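Local coordinates for protein putative transporter (Clostridium difficile 630, PDB 3LV9) that is a putative membrane transporter of undetermined substrate, possibly flavin-binding as a whole, represented here by its CBS-domain pair, a module that commonly serves regulation, at residues D96-I100 with R112-L118; M35-Y39 with I50-E54; I106-L110 with I139-I143. All coordinates share one frame; numbering follows the deposited sequence. Where two conformers were deposited one is given.

Contact 1: D96-I100 with R112-L118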
ATOM      1  N   ASP A  96      10.805   6.751  10.970  1.00 38.34           N
ATOM      2  CA  ASP A  96      10.583   6.366  12.380  1.00 38.90           C
ATOM      3  C   ASP A  96       9.351   5.488  12.575  1.00 38.19           C
ATOM      4  O   ASP A  96       8.390   5.578  11.800  1.00 38.06           O
ATOM      5  CB  ASP A  96      10.520   7.608  13.266  1.00 39.51           C
ATOM      6  CG  ASP A  96      11.925   8.281  13.433  1.00 44.64           C
ATOM      7  OD1 ASP A  96      12.750   7.714  14.207  1.00 49.95           O
ATOM      8  OD2 ASP A  96      12.207   9.353  12.788  1.00 47.46           O
ATOM      9  N   ILE A  97       9.411   4.597  13.573  1.00 37.10           N
ATOM     10  CA  ILE A  97       8.213   3.856  14.019  1.00 36.87           C
ATOM     11  C   ILE A  97       7.860   4.260  15.463  1.00 36.30           C
ATOM     12  O   ILE A  97       8.631   4.926  16.181  1.00 34.98           O
ATOM     13  CB  ILE A  97       8.334   2.276  13.954  1.00 37.47           C
ATOM     14  CG1 ILE A  97       9.715   1.807  14.400  1.00 38.15           C
ATOM     15  CG2 ILE A  97       8.018   1.690  12.568  1.00 36.21           C
ATOM     16  CD1 ILE A  97       9.980   2.050  15.853  1.00 39.80           C
ATOM     17  N   ILE A  98       6.663   3.850  15.863  1.00 36.23           N
ATOM     18  CA  ILE A  98       6.236   3.899  17.258  1.00 36.48           C
ATOM     19  C   ILE A  98       6.115   2.469  17.799  1.00 35.68           C
ATOM     20  O   ILE A  98       5.954   1.509  17.036  1.00 34.39           O
ATOM     21  CB  ILE A  98       4.891   4.663  17.413  1.00 36.96           C
ATOM     22  CG1 ILE A  98       3.758   3.996  16.629  1.00 37.72           C
ATOM     23  CG2 ILE A  98       5.023   6.109  16.899  1.00 39.01           C
ATOM     24  CD1 ILE A  98       2.416   4.453  17.121  1.00 39.52           C
ATOM     25  N   TYR A  99       6.186   2.339  19.116  1.00 35.73           N
ATOM     26  CA  TYR A  99       6.027   1.034  19.776  1.00 35.86           C
ATOM     27  C   TYR A  99       4.800   1.117  20.629  1.00 35.95           C
ATOM     28  O   TYR A  99       4.601   2.108  21.341  1.00 36.29           O
ATOM     29  CB  TYR A  99       7.230   0.666  20.652  1.00 36.03           C
ATOM     30  CG  TYR A  99       8.559   0.579  19.914  1.00 36.39           C
ATOM     31  CD1 TYR A  99       9.061  -0.636  19.478  1.00 35.83           C
ATOM     32  CD2 TYR A  99       9.306   1.717  19.647  1.00 35.91           C
ATOM     33  CE1 TYR A  99      10.263  -0.711  18.810  1.00 35.34           C
ATOM     34  CE2 TYR A  99      10.509   1.635  18.961  1.00 35.56           C
ATOM     35  CZ  TYR A  99      10.974   0.417  18.544  1.00 33.58           C
ATOM     36  OH  TYR A  99      12.188   0.331  17.872  1.00 33.93           O
ATOM     37  N   ILE A 100       3.952   0.101  20.524  1.00 35.87           N
ATOM     38  CA  ILE A 100       2.785  -0.012  21.379  1.00 36.23           C
ATOM     39  C   ILE A 100       2.753  -1.393  22.025  1.00 35.26           C
ATOM     40  O   ILE A 100       3.273  -2.361  21.485  1.00 35.50           O
ATOM     41  CB  ILE A 100       1.479   0.219  20.596  1.00 36.23           C
ATOM     42  CG1 ILE A 100       1.383  -0.711  19.391  1.00 38.16           C
ATOM     43  CG2 ILE A 100       1.440   1.586  20.048  1.00 37.01           C
ATOM     44  CD1 ILE A 100      -0.027  -0.949  18.987  1.00 39.38           C
ATOM     45  N   ARG A 112      -3.599   6.564  19.227  0.50 40.50           N
ATOM     46  CA  ARG A 112      -2.167   6.765  19.426  0.50 39.79           C
ATOM     47  C   ARG A 112      -1.439   7.010  18.103  0.50 40.03           C
ATOM     48  O   ARG A 112      -0.739   8.005  17.936  0.50 39.83           O
ATOM     49  CB  ARG A 112      -1.606   5.514  20.120  0.50 39.54           C
ATOM     50  CG  ARG A 112      -0.152   5.556  20.530  0.50 37.72           C
ATOM     51  CD  ARG A 112       0.047   6.291  21.849  0.50 36.45           C
ATOM     52  NE  ARG A 112      -0.766   5.781  22.962  0.50 33.61           N
ATOM     53  CZ  ARG A 112      -0.316   4.981  23.926  0.50 30.55           C
ATOM     54  NH1 ARG A 112       0.939   4.543  23.922  0.50 29.01           N
ATOM     55  NH2 ARG A 112      -1.136   4.607  24.888  0.50 29.27           N
ATOM     56  N   ILE A 113      -1.619   6.089  17.163  1.00 40.47           N
ATOM     57  CA  ILE A 113      -0.938   6.141  15.872  1.00 40.36           C
ATOM     58  C   ILE A 113      -1.448   7.314  15.093  1.00 40.83           C
ATOM     59  O   ILE A 113      -0.672   7.963  14.395  1.00 41.20           O
ATOM     60  CB  ILE A 113      -1.157   4.841  15.058  1.00 40.57           C
ATOM     61  CG1 ILE A 113      -0.492   3.654  15.761  1.00 40.06           C
ATOM     62  CG2 ILE A 113      -0.580   4.934  13.658  1.00 40.01           C
ATOM     63  CD1 ILE A 113      -0.864   2.331  15.110  1.00 41.80           C
ATOM     64  N   ARG A 114      -2.745   7.607  15.219  1.00 40.81           N
ATOM     65  CA  ARG A 114      -3.284   8.775  14.565  1.00 41.15           C
ATOM     66  C   ARG A 114      -2.539  10.022  15.120  1.00 41.51           C
ATOM     67  O   ARG A 114      -2.048  10.850  14.328  1.00 42.02           O
ATOM     68  CB  ARG A 114      -4.824   8.847  14.699  1.00 41.00           C
ATOM     69  N   LYS A 115      -2.390  10.110  16.451  1.00 41.38           N
ATOM     70  CA  LYS A 115      -1.767  11.288  17.114  1.00 41.36           C
ATOM     71  C   LYS A 115      -0.328  11.531  16.676  1.00 41.35           C
ATOM     72  O   LYS A 115       0.059  12.678  16.445  1.00 40.50           O
ATOM     73  CB  LYS A 115      -1.802  11.164  18.646  1.00 41.35           C
ATOM     74  N   GLU A 116       0.437  10.444  16.538  1.00 41.50           N
ATOM     75  CA  GLU A 116       1.858  10.506  16.130  1.00 41.97           C
ATOM     76  C   GLU A 116       2.096  10.665  14.632  1.00 41.40           C
ATOM     77  O   GLU A 116       3.244  10.819  14.221  1.00 41.22           O
ATOM     78  CB  GLU A 116       2.622   9.248  16.548  1.00 42.09           C
ATOM     79  CG  GLU A 116       2.430   8.812  17.956  1.00 44.10           C
ATOM     80  CD  GLU A 116       3.052   9.729  18.960  1.00 46.63           C
ATOM     81  OE1 GLU A 116       3.604  10.781  18.553  1.00 47.16           O
ATOM     82  OE2 GLU A 116       2.977   9.372  20.165  1.00 48.35           O
ATOM     83  N   LYS A 117       1.041  10.564  13.826  1.00 41.26           N
ATOM     84  CA  LYS A 117       1.118  10.808  12.382  1.00 41.31           C
ATOM     85  C   LYS A 117       1.915   9.742  11.592  1.00 41.08           C
ATOM     86  O   LYS A 117       2.528  10.030  10.567  1.00 41.14           O
ATOM     87  CB  LYS A 117       1.673  12.219  12.121  1.00 41.78           C
ATOM     88  N   LEU A 118       1.833   8.500  12.046  1.00 40.93           N
ATOM     89  CA  LEU A 118       2.577   7.378  11.454  1.00 40.69           C
ATOM     90  C   LEU A 118       1.568   6.350  10.935  1.00 39.52           C
ATOM     91  O   LEU A 118       0.374   6.461  11.239  1.00 40.10           O
ATOM     92  CB  LEU A 118       3.534   6.774  12.501  1.00 40.98           C
ATOM     93  CG  LEU A 118       4.899   7.473  12.649  1.00 41.54           C
ATOM     94  CD1 LEU A 118       4.808   8.830  13.305  1.00 44.08           C
ATOM     95  CD2 LEU A 118       5.853   6.638  13.440  1.00 44.15           C
TER

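Contact 2: M35-Y39 with I50-E54. With PO4 (phosphate ion), chain B.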
HETATM    1  N   MSE A  35       6.200 -11.741  10.474  1.00 31.47           N
HETATM    2  CA  MSE A  35       6.613 -10.398  10.125  1.00 32.46           C
HETATM    3  C   MSE A  35       7.880 -10.450   9.268  1.00 31.72           C
HETATM    4  O   MSE A  35       8.818 -11.192   9.567  1.00 31.74           O
HETATM    5  CB  MSE A  35       6.825  -9.615  11.421  1.00 33.25           C
HETATM    6  CG  MSE A  35       7.861  -8.557  11.385  1.00 38.99           C
HETATM    7 SE   MSE A  35       7.966  -7.663  13.118  0.80 49.51          SE
HETATM    8  CE  MSE A  35       9.695  -6.812  12.924  1.00 49.77           C
ATOM      9  N   VAL A  36       7.912  -9.684   8.204  1.00 31.49           N
ATOM     10  CA  VAL A  36       9.131  -9.572   7.446  1.00 32.47           C
ATOM     11  C   VAL A  36       9.926  -8.312   7.730  1.00 32.22           C
ATOM     12  O   VAL A  36       9.463  -7.223   7.501  1.00 32.61           O
ATOM     13  CB  VAL A  36       8.847  -9.662   5.964  1.00 33.49           C
ATOM     14  CG1 VAL A  36      10.058  -9.239   5.199  1.00 34.16           C
ATOM     15  CG2 VAL A  36       8.466 -11.113   5.594  1.00 33.97           C
ATOM     16  N   CYS A  37      11.148  -8.499   8.208  1.00 32.76           N
ATOM     17  CA  CYS A  37      12.095  -7.441   8.495  1.00 33.35           C
ATOM     18  C   CYS A  37      13.167  -7.451   7.437  1.00 32.44           C
ATOM     19  O   CYS A  37      13.676  -8.504   7.078  1.00 33.42           O
ATOM     20  CB  CYS A  37      12.789  -7.681   9.860  1.00 33.67           C
ATOM     21  SG  CYS A  37      13.077  -6.105  10.715  1.00 42.61           S
ATOM     22  N   ILE A  38      13.551  -6.274   6.971  1.00 30.86           N
ATOM     23  CA  ILE A  38      14.742  -6.133   6.220  1.00 29.91           C
ATOM     24  C   ILE A  38      15.867  -5.938   7.217  1.00 29.69           C
ATOM     25  O   ILE A  38      15.840  -4.971   7.970  1.00 30.66           O
ATOM     26  CB  ILE A  38      14.666  -4.894   5.348  1.00 29.89           C
ATOM     27  CG1 ILE A  38      13.587  -5.063   4.270  1.00 30.37           C
ATOM     28  CG2 ILE A  38      16.014  -4.668   4.665  1.00 30.42           C
ATOM     29  CD1 ILE A  38      13.563  -3.958   3.270  1.00 32.37           C
ATOM     30  N   TYR A  39      16.868  -6.809   7.236  1.00 28.23           N
ATOM     31  CA  TYR A  39      17.996  -6.606   8.165  1.00 28.45           C
ATOM     32  C   TYR A  39      19.000  -5.637   7.528  1.00 27.54           C
ATOM     33  O   TYR A  39      19.148  -5.610   6.305  1.00 26.20           O
ATOM     34  CB  TYR A  39      18.665  -7.938   8.525  1.00 28.26           C
ATOM     35  CG  TYR A  39      17.743  -8.906   9.255  1.00 29.35           C
ATOM     36  CD1 TYR A  39      17.761  -9.007  10.631  1.00 30.87           C
ATOM     37  CD2 TYR A  39      16.884  -9.734   8.568  1.00 31.31           C
ATOM     38  CE1 TYR A  39      16.938  -9.875  11.302  1.00 30.20           C
ATOM     39  CE2 TYR A  39      16.035 -10.615   9.252  1.00 30.69           C
ATOM     40  CZ  TYR A  39      16.067 -10.658  10.612  1.00 29.37           C
ATOM     41  OH  TYR A  39      15.241 -11.502  11.300  1.00 27.59           O
ATOM     42  N   ILE A  50      12.454 -10.386  -1.655  1.00 37.22           N
ATOM     43  CA  ILE A  50      11.352 -10.366  -0.693  1.00 38.04           C
ATOM     44  C   ILE A  50      10.337  -9.281  -1.042  1.00 38.63           C
ATOM     45  O   ILE A  50       9.162  -9.580  -1.021  1.00 39.73           O
ATOM     46  CB  ILE A  50      11.777 -10.388   0.843  1.00 38.26           C
ATOM     47  CG1 ILE A  50      11.997  -9.004   1.434  1.00 40.17           C
ATOM     48  CG2 ILE A  50      13.040 -11.267   1.116  1.00 37.68           C
ATOM     49  CD1 ILE A  50      13.084  -9.052   2.657  1.00 41.57           C
ATOM     50  N   LEU A  51      10.738  -8.064  -1.424  1.00 39.24           N
ATOM     51  CA  LEU A  51       9.733  -7.068  -1.901  1.00 39.48           C
ATOM     52  C   LEU A  51       8.858  -7.600  -3.029  1.00 40.23           C
ATOM     53  O   LEU A  51       7.658  -7.335  -3.067  1.00 40.79           O
ATOM     54  CB  LEU A  51      10.348  -5.737  -2.369  1.00 39.32           C
ATOM     55  CG  LEU A  51      11.304  -5.023  -1.414  1.00 40.24           C
ATOM     56  CD1 LEU A  51      11.339  -3.521  -1.545  1.00 39.82           C
ATOM     57  CD2 LEU A  51      11.027  -5.418   0.006  1.00 41.86           C
ATOM     58  N   LYS A  52       9.451  -8.344  -3.945  1.00 41.17           N
ATOM     59  CA  LYS A  52       8.712  -8.903  -5.070  1.00 42.17           C
ATOM     60  C   LYS A  52       7.663  -9.943  -4.625  1.00 42.74           C
ATOM     61  O   LYS A  52       6.525  -9.881  -5.045  1.00 42.87           O
ATOM     62  CB  LYS A  52       9.678  -9.537  -6.055  1.00 42.24           C
ATOM     63  CG  LYS A  52       9.098  -9.745  -7.422  1.00 45.18           C
ATOM     64  CD  LYS A  52       9.524 -11.073  -8.079  1.00 48.10           C
ATOM     65  CE  LYS A  52       8.701 -11.348  -9.358  1.00 49.27           C
ATOM     66  NZ  LYS A  52       8.561 -12.811  -9.665  1.00 51.31           N
ATOM     67  N   GLU A  53       8.054 -10.884  -3.777  1.00 43.76           N
ATOM     68  CA  GLU A  53       7.174 -11.970  -3.312  1.00 44.91           C
ATOM     69  C   GLU A  53       6.054 -11.484  -2.404  1.00 45.27           C
ATOM     70  O   GLU A  53       4.902 -11.891  -2.544  1.00 45.12           O
ATOM     71  CB  GLU A  53       8.023 -12.971  -2.529  1.00 45.42           C
ATOM     72  CG  GLU A  53       7.313 -14.226  -2.031  1.00 48.60           C
ATOM     73  CD  GLU A  53       7.886 -14.744  -0.689  1.00 52.24           C
ATOM     74  OE1 GLU A  53       8.591 -13.954  -0.004  1.00 52.61           O
ATOM     75  OE2 GLU A  53       7.616 -15.932  -0.320  1.00 53.33           O
ATOM     76  N   GLU A  54       6.427 -10.632  -1.453  1.00 45.80           N
ATOM     77  CA  GLU A  54       5.507 -10.042  -0.472  1.00 46.51           C
ATOM     78  C   GLU A  54       4.705  -8.880  -1.060  1.00 46.51           C
ATOM     79  O   GLU A  54       5.216  -8.099  -1.843  1.00 47.87           O
ATOM     80  CB  GLU A  54       6.323  -9.531   0.712  1.00 46.71           C
ATOM     81  CG  GLU A  54       6.986 -10.617   1.525  1.00 47.29           C
ATOM     82  CD  GLU A  54       6.016 -11.291   2.439  1.00 50.25           C
ATOM     83  OE1 GLU A  54       5.205 -10.550   3.050  1.00 52.52           O
ATOM     84  OE2 GLU A  54       6.052 -12.549   2.544  1.00 51.18           O
TER
HETATM   85  P   PO4 B 401      13.907 -14.217   9.908  1.00 74.43           P
HETATM   86  O1  PO4 B 401      13.944 -15.715  10.119  1.00 76.49           O
HETATM   87  O2  PO4 B 401      14.155 -13.570  11.243  1.00 76.36           O
HETATM   88  O3  PO4 B 401      14.991 -13.725   8.984  1.00 78.28           O
HETATM   89  O4  PO4 B 401      12.546 -13.893   9.338  1.00 75.16           O

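Contact 3: I106-L110 with I139-I143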
ATOM      1  N   ILE A 106      -7.650  -2.066  20.499  1.00 35.68           N
ATOM      2  CA  ILE A 106      -7.591  -1.594  19.113  1.00 35.80           C
ATOM      3  C   ILE A 106      -7.959  -0.113  18.924  1.00 36.01           C
ATOM      4  O   ILE A 106      -7.384   0.539  18.094  1.00 35.63           O
ATOM      5  CB  ILE A 106      -8.444  -2.490  18.205  1.00 36.17           C
ATOM      6  CG1 ILE A 106      -7.899  -3.927  18.257  1.00 37.55           C
ATOM      7  CG2 ILE A 106      -8.403  -2.006  16.787  1.00 35.19           C
ATOM      8  CD1 ILE A 106      -8.722  -4.944  17.450  1.00 39.61           C
ATOM      9  N   ASP A 107      -8.891   0.414  19.713  1.00 37.06           N
ATOM     10  CA  ASP A 107      -9.320   1.831  19.608  1.00 37.97           C
ATOM     11  C   ASP A 107      -8.277   2.844  20.132  1.00 37.80           C
ATOM     12  O   ASP A 107      -8.142   3.953  19.601  1.00 36.86           O
ATOM     13  CB  ASP A 107     -10.664   2.065  20.348  1.00 38.59           C
ATOM     14  CG  ASP A 107     -10.642   1.561  21.779  1.00 41.00           C
ATOM     15  OD1 ASP A 107      -9.690   0.814  22.110  1.00 46.56           O
ATOM     16  OD2 ASP A 107     -11.568   1.868  22.564  1.00 44.94           O
ATOM     17  N   LYS A 108      -7.563   2.466  21.185  1.00 37.88           N
ATOM     18  CA  LYS A 108      -6.520   3.317  21.742  1.00 38.18           C
ATOM     19  C   LYS A 108      -5.247   3.251  20.894  1.00 37.93           C
ATOM     20  O   LYS A 108      -4.473   4.207  20.832  1.00 38.53           O
ATOM     21  CB  LYS A 108      -6.249   2.902  23.180  1.00 38.87           C
ATOM     22  CG  LYS A 108      -7.467   3.033  24.057  1.00 40.01           C
ATOM     23  CD  LYS A 108      -7.113   2.682  25.492  1.00 44.65           C
ATOM     24  CE  LYS A 108      -8.376   2.628  26.407  1.00 47.68           C
ATOM     25  NZ  LYS A 108      -8.280   1.561  27.492  1.00 48.63           N
ATOM     26  N   ALA A 109      -5.050   2.133  20.211  1.00 37.49           N
ATOM     27  CA  ALA A 109      -4.020   2.017  19.197  1.00 37.29           C
ATOM     28  C   ALA A 109      -4.242   3.013  18.058  1.00 37.76           C
ATOM     29  O   ALA A 109      -3.325   3.717  17.622  1.00 37.09           O
ATOM     30  CB  ALA A 109      -4.015   0.630  18.663  1.00 36.72           C
ATOM     31  N   LEU A 110      -5.462   3.080  17.558  1.00 38.71           N
ATOM     32  CA  LEU A 110      -5.735   4.002  16.457  1.00 39.91           C
ATOM     33  C   LEU A 110      -5.502   5.434  16.921  1.00 40.61           C
ATOM     34  O   LEU A 110      -4.843   6.207  16.235  1.00 40.93           O
ATOM     35  CB  LEU A 110      -7.158   3.808  15.932  1.00 39.73           C
ATOM     36  CG  LEU A 110      -7.612   4.621  14.711  1.00 41.38           C
ATOM     37  CD1 LEU A 110      -6.859   4.204  13.441  1.00 38.67           C
ATOM     38  CD2 LEU A 110      -9.159   4.513  14.524  1.00 39.67           C
ATOM     39  N   ILE A 139      -5.882  -1.779  11.363  1.00 27.19           N
ATOM     40  CA  ILE A 139      -6.669  -1.367  12.502  1.00 27.40           C
ATOM     41  C   ILE A 139      -8.024  -0.763  12.087  1.00 28.33           C
ATOM     42  O   ILE A 139      -9.052  -1.039  12.724  1.00 29.76           O
ATOM     43  CB  ILE A 139      -5.936  -0.350  13.387  1.00 26.92           C
ATOM     44  CG1 ILE A 139      -4.709  -0.958  14.073  1.00 26.17           C
ATOM     45  CG2 ILE A 139      -6.856   0.156  14.485  1.00 27.11           C
ATOM     46  CD1 ILE A 139      -3.733   0.101  14.658  1.00 22.33           C
ATOM     47  N   LEU A 140      -8.036   0.069  11.062  1.00 28.21           N
ATOM     48  CA  LEU A 140      -9.299   0.617  10.507  1.00 28.05           C
ATOM     49  C   LEU A 140     -10.189  -0.535   9.964  1.00 29.02           C
ATOM     50  O   LEU A 140     -11.400  -0.574  10.217  1.00 27.18           O
ATOM     51  CB  LEU A 140      -8.989   1.609   9.393  1.00 27.02           C
ATOM     52  CG  LEU A 140      -8.194   2.835   9.846  1.00 27.07           C
ATOM     53  CD1 LEU A 140      -7.724   3.602   8.622  1.00 21.87           C
ATOM     54  CD2 LEU A 140      -8.997   3.760  10.794  1.00 23.15           C
ATOM     55  N   GLU A 141      -9.565  -1.483   9.252  1.00 30.34           N
ATOM     56  CA  GLU A 141     -10.254  -2.680   8.728  1.00 32.18           C
ATOM     57  C   GLU A 141     -11.022  -3.419   9.845  1.00 33.01           C
ATOM     58  O   GLU A 141     -12.225  -3.672   9.744  1.00 32.29           O
ATOM     59  CB  GLU A 141      -9.237  -3.596   8.033  1.00 32.72           C
ATOM     60  CG  GLU A 141      -9.828  -4.663   7.118  1.00 35.85           C
ATOM     61  CD  GLU A 141      -9.006  -4.875   5.795  1.00 41.04           C
ATOM     62  OE1 GLU A 141      -8.409  -5.974   5.653  1.00 39.96           O
ATOM     63  OE2 GLU A 141      -8.971  -3.960   4.899  1.00 41.95           O
ATOM     64  N   GLU A 142     -10.337  -3.682  10.955  1.00 34.01           N
ATOM     65  CA  GLU A 142     -10.985  -4.253  12.122  1.00 34.33           C
ATOM     66  C   GLU A 142     -12.154  -3.404  12.721  1.00 34.34           C
ATOM     67  O   GLU A 142     -13.245  -3.933  13.000  1.00 33.57           O
ATOM     68  CB  GLU A 142      -9.938  -4.543  13.188  1.00 34.96           C
ATOM     69  CG  GLU A 142     -10.430  -5.489  14.271  1.00 37.61           C
ATOM     70  CD  GLU A 142     -10.616  -6.913  13.756  1.00 41.98           C
ATOM     71  OE1 GLU A 142     -10.173  -7.197  12.612  1.00 46.01           O
ATOM     72  OE2 GLU A 142     -11.189  -7.752  14.497  1.00 44.07           O
ATOM     73  N   ILE A 143     -11.944  -2.104  12.915  1.00 34.44           N
ATOM     74  CA  ILE A 143     -12.989  -1.253  13.509  1.00 34.68           C
ATOM     75  C   ILE A 143     -14.274  -1.153  12.664  1.00 35.32           C
ATOM     76  O   ILE A 143     -15.372  -1.284  13.209  1.00 36.37           O
ATOM     77  CB  ILE A 143     -12.478   0.184  13.793  1.00 34.79           C
ATOM     78  CG1 ILE A 143     -11.397   0.162  14.896  1.00 34.97           C
ATOM     79  CG2 ILE A 143     -13.634   1.073  14.211  1.00 32.76           C
ATOM     80  CD1 ILE A 143     -10.555   1.409  14.987  1.00 33.11           C
TER

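Contact 1: D96-I100 with R112-L118
Ile98 reaches across to the last turns of the helix, and its two branches divide the work. CD1 meets Ile113 CG1 at 3.3 Å, the two side chains meeting at a slant, while CG2 lies 3.6 Å from Leu118 CD2 as those side chains run past one another in opposite senses. The first torsion explains the split: with chi1 at 61°, CG1 sits between the backbone N and the carbonyl carbon, and CG2 is left beside the N, on the side of Leu118. That leucine also touches the backbone at Asp96, its CD2 lying 3.2 Å from Asp96 O. Around this tight centre the packing thins toward solvent. Glu116 offers only its aliphatic part, CG standing 3.9 Å from Ile98 CG2, and the exposed Arg112, modelled in two conformers, at most brushes Ile100. A Schellman motif at Lys117 ends the helix and turns the chain, and Leu118 follows with its side chain against Ile98. Segments 98-100 and 112-116 run nearly antiparallel, at 164°, within the first half of a beta-alpha-beta unit; strand 120-124 completes it, hydrogen-bonding Ile98 and Ile100 through the backbone and placing Ala121 against Ile98 and Ile113.

Contact 2: M35-Y39 with I50-E54
Ile50 CD1 lies 4.0 Å from Val36 CG1 and 4.3 Å from Ile38 CG1, so one methyl serves two residues of the incoming chain and is the focus of the apolar packing that makes up most of this contact. With chi1 at 89°, CG1 of Ile50 is held between its own backbone N and carbonyl carbon, which leaves CD1 beside Val36 and Ile38. Val36 and Ile50 lie alongside one another, pointing opposite ways. Further along, Ile38 CD1 approaches Leu51 CD2 at 4.4 Å; these spacings are those of an easy fit rather than a tight one.

A second kind of meeting pairs a methyl with a carboxylate. Val36, whose chi1 of 167° sets CG1 anti to the backbone N and CG2 beside it, directs CG2 at the acid group of Glu54, 4.0 Å from CD, the two side chains approaching head on.

The side-chain polar and covalent links described next lie on the 35-39 segment. Tyr39 OH donates to O2 of a phosphate ion, probably from the crystallisation liquor; O2 lies in the ring plane at its edge, but the 2.3 Å from OH to O2 is so short that its detail is doubtful. Lys66 also binds this ion. Cys37 forms a disulfide with Cys62.

That disulfide, with backbone bonds from Ile38 to Pro60 and Cys62, ties the segment to strand 58-62, which closes the beta-alpha-beta unit begun by strand 38-39 and helix 44-53. Tyr59 of that strand touches Val36, Leu51 and Glu54, and Leu78 of helix 75-85 lies against both Ile38 and Leu51.

Contact 3: I106-L110 with I139-I143
Ile139 meets the 106-110 helix at three residues, dividing them between its two branches. Its CG2 lies 3.5 Å from Ile106 CG2 and 3.9 Å from Leu110 CB, whereas CD1 extends to Ala109 CB at 4.0 Å. With chi1 at -66°, CG2 is anti to the backbone N and CG1 lies beside it, which lets the methyl fill the angle between Ile106 and Leu110 while the longer branch runs on to the alanine. Leu140 begins by heading off from the partner helix, yet CD2 swings round to 3.4 Å from Leu110 CD1, the two leucines set roughly perpendicular. Two residues later, Glu142 contributes its aliphatic stem: CG packs 3.6 Å from Ile106 CD1, and beyond it the chain bends at chi2 and OE2 forms a salt bridge with Lys23 NZ. Ile143 then takes the other methyl of Leu110, its CD1 standing 3.4 Å from Leu110 CD2, and also lays CG1 beside Ile106 CG2. Leu110 thus forks over the second helix, one methyl to Leu140 and one to Ile143. Ile83 of the second subunit packs on these same two residues, carrying the apolar surface on into the dimer.

Helices 106-116 and 136-145 are the two helices of the second CBS domain, packed on each other here; the N-to-C directions of the two short segments are 137° apart, with axes 10.1 Å apart at closest approach. Between them the interface rests on interlocked methyl and methylene groups, so shape and burial rather than directional bonds hold it, with the one charge that joins in, that of Glu142, paired at the margin.

In the fold
Contacts 1 and 3 adjoin through helix 106-116, where Ile113 CD1 packs 3.7 Å from Ile139 CD1; their centres are about 13 Å apart. Contact 2 belongs to the other CBS domain, across the centre of the chain, with its centre about 22 Å from that of contact 1 and 24 Å from that of contact 3. Contacts 1 and 2 repeat a strand-then-helix pairing, each opening a beta-alpha-beta unit, as expected of a tandem CBS pair. The phosphate, bound by Tyr39 on the 35-39 segment, marks no established site. Contacts 2 and 3, about 14 Å apart at their nearest atoms, are related through the dimer, since Leu51 and Lys52 pack on Glu141 of the second subunit.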